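Glutaconate coenzyme a-transferase (Acidaminococcus fermentans, PDB 1POI) catalyses the transfer of coenzyme A from acetyl-CoA to glutaconate, (R)-2-hydroxyglutarate and related acids in the hydroxyglutarate pathway of glutamate degradation. Local coordinates at residues I176-Q181 with T210-I215. Sequence-based numbering, arbitrary orientation.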
loop_
_atom_site.group_PDB
_atom_site.type_symbol
_atom_site.label_atom_id
_atom_site.label_comp_id
_atom_site.label_asym_id
_atom_site.label_seq_id
_atom_site.Cartn_x
_atom_site.Cartn_y
_atom_site.Cartn_z
ATOM N N ILE A 176 5.863 17.976 -23.437
ATOM C CA ILE A 176 6.225 16.554 -23.476
ATOM C C ILE A 176 6.795 16.166 -22.125
ATOM O O ILE A 176 7.769 16.781 -21.660
ATOM C CB ILE A 176 7.231 16.239 -24.605
ATOM C CG1 ILE A 176 6.604 16.607 -25.967
ATOM C CG2 ILE A 176 7.580 14.754 -24.590
ATOM C CD1 ILE A 176 7.580 16.843 -27.084
ATOM N N ILE A 177 6.130 15.212 -21.462
ATOM C CA ILE A 177 6.549 14.726 -20.139
ATOM C C ILE A 177 6.563 13.177 -20.025
ATOM O O ILE A 177 5.812 12.469 -20.722
ATOM C CB ILE A 177 5.658 15.323 -18.986
ATOM C CG1 ILE A 177 4.273 14.685 -18.981
ATOM C CG2 ILE A 177 5.553 16.835 -19.093
ATOM C CD1 ILE A 177 3.337 15.349 -17.999
ATOM N N HIS A 178 7.411 12.654 -19.142
ATOM C CA HIS A 178 7.497 11.209 -18.965
ATOM C C HIS A 178 6.982 10.776 -17.585
ATOM O O HIS A 178 7.447 11.265 -16.564
ATOM C CB HIS A 178 8.940 10.738 -19.156
ATOM C CG HIS A 178 9.069 9.254 -19.174
ATOM N ND1 HIS A 178 8.601 8.491 -20.218
ATOM C CD2 HIS A 178 9.456 8.383 -18.219
ATOM C CE1 HIS A 178 8.674 7.213 -19.900
ATOM N NE2 HIS A 178 9.190 7.121 -18.689
ATOM N N ALA A 179 6.059 9.832 -17.543
ATOM C CA ALA A 179 5.509 9.415 -16.270
ATOM C C ALA A 179 5.530 7.900 -16.108
ATOM O O ALA A 179 5.699 7.173 -17.092
ATOM C CB ALA A 179 4.106 9.931 -16.161
ATOM N N GLN A 180 5.311 7.417 -14.883
ATOM C CA GLN A 180 5.337 5.980 -14.625
ATOM C C GLN A 180 4.100 5.228 -15.059
ATOM O O GLN A 180 4.199 4.074 -15.470
ATOM C CB GLN A 180 5.650 5.671 -13.169
ATOM C CG GLN A 180 7.036 6.093 -12.746
ATOM C CD GLN A 180 7.072 7.542 -12.386
ATOM O OE1 GLN A 180 6.110 8.263 -12.622
ATOM N NE2 GLN A 180 8.132 7.971 -11.746
ATOM N N GLN A 181 2.936 5.855 -14.968
ATOM C CA GLN A 181 1.693 5.187 -15.387
ATOM C C GLN A 181 0.701 6.193 -15.974
ATOM O O GLN A 181 0.666 7.372 -15.563
ATOM C CB GLN A 181 1.019 4.479 -14.204
ATOM C CG GLN A 181 1.895 3.536 -13.405
ATOM C CD GLN A 181 1.236 3.135 -12.114
ATOM O OE1 GLN A 181 1.154 3.936 -11.180
ATOM N NE2 GLN A 181 0.736 1.904 -12.054
ATOM N N THR A 210 4.688 10.344 -22.391
ATOM C CA THR A 210 5.306 9.021 -22.601
ATOM C C THR A 210 5.270 8.377 -21.208
ATOM O O THR A 210 5.577 9.054 -20.203
ATOM C CB THR A 210 6.753 9.080 -23.114
ATOM O OG1 THR A 210 7.502 10.010 -22.332
ATOM C CG2 THR A 210 6.799 9.482 -24.576
ATOM N N CYS A 211 4.859 7.112 -21.132
ATOM C CA CYS A 211 4.758 6.433 -19.859
ATOM C C CYS A 211 5.356 5.008 -19.835
ATOM O O CYS A 211 5.377 4.309 -20.839
ATOM C CB CYS A 211 3.301 6.391 -19.481
ATOM S SG CYS A 211 2.396 5.312 -20.530
ATOM N N GLU A 212 5.817 4.572 -18.667
ATOM C CA GLU A 212 6.419 3.254 -18.485
ATOM C C GLU A 212 5.381 2.187 -18.651
ATOM O O GLU A 212 5.675 1.078 -19.075
ATOM C CB GLU A 212 7.004 3.152 -17.087
ATOM C CG GLU A 212 8.087 4.146 -16.793
ATOM C CD GLU A 212 9.385 3.784 -17.471
ATOM O OE1 GLU A 212 9.532 2.625 -17.892
ATOM O OE2 GLU A 212 10.271 4.652 -17.570
ATOM N N GLU A 213 4.179 2.470 -18.193
ATOM C CA GLU A 213 3.101 1.521 -18.347
ATOM C C GLU A 213 1.758 2.203 -18.450
ATOM O O GLU A 213 1.589 3.340 -18.030
ATOM C CB GLU A 213 3.094 0.513 -17.218
ATOM C CG GLU A 213 3.208 1.140 -15.860
ATOM C CD GLU A 213 3.215 0.110 -14.764
ATOM O OE1 GLU A 213 2.694 -1.011 -15.001
ATOM O OE2 GLU A 213 3.747 0.441 -13.676
ATOM N N ILE A 214 0.812 1.462 -18.999
ATOM C CA ILE A 214 -0.539 1.912 -19.222
ATOM C C ILE A 214 -1.464 0.987 -18.445
ATOM O O ILE A 214 -1.350 -0.241 -18.555
ATOM C CB ILE A 214 -0.877 1.817 -20.770
ATOM C CG1 ILE A 214 0.008 2.796 -21.564
ATOM C CG2 ILE A 214 -2.367 2.053 -21.039
ATOM C CD1 ILE A 214 -0.254 2.816 -23.057
ATOM N N ILE A 215 -2.349 1.566 -17.636
ATOM C CA ILE A 215 -3.331 0.777 -16.881
ATOM C C ILE A 215 -4.751 1.206 -17.283
ATOM O O ILE A 215 -4.960 2.331 -17.772
ATOM C CB ILE A 215 -3.159 0.902 -15.342
ATOM C CG1 ILE A 215 -2.751 2.317 -14.943
ATOM C CG2 ILE A 215 -2.130 -0.107 -14.837
ATOM C CD1 ILE A 215 -2.848 2.551 -13.458
#
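Two neighbouring parallel strands, 174-179 and 206-211, pair here at their C-terminal ends in the seven-stranded parallel sheet of the CoA-transferase domain, and His178 bridges Thr210, beside it on the same face, to Glu212 at the corner just beyond the strand. The backbone ladder runs from Thr210 N to Ile177 O (2.9 Å), from Ala179 N to Thr210 O (2.8 Å) and from Glu212 N to Ala179 O (3.0 Å). Both segments then turn a corner, at Gln180 and Glu212, and stay together through a weak bond from Glu213 N to Gln180 O. With CG anti to its backbone N (chi1 -172°), His178 swings its ring over to the second strand. Its ND1 meets Thr210 OG1 at 2.8 Å, while NE2 donates to Glu212 OE2 at 2.9 Å, nearly in the ring plane. Glu212 bends at chi2 (-75°), and its carboxylate stands almost perpendicular to the imidazole, receiving the N-H from above its own plane. Tyr253 OH also bonds OE2, and Tyr242 N holds OE1. Beyond the corner, Gln181 and Glu213 lie side by side, CG of Gln181 3.6 Å from OE2 of Glu213, while Trp191 bonds Gln181 OE1. An alanine here in place of His178 would remove both ring bonds and would probably leave the carboxylate of Glu212, still held by Tyr253 and Tyr242, less firmly placed. Gripped at both nitrogens, the buried imidazole is fixed in rotation, and the adjacent carboxylate would be expected to raise its pKa.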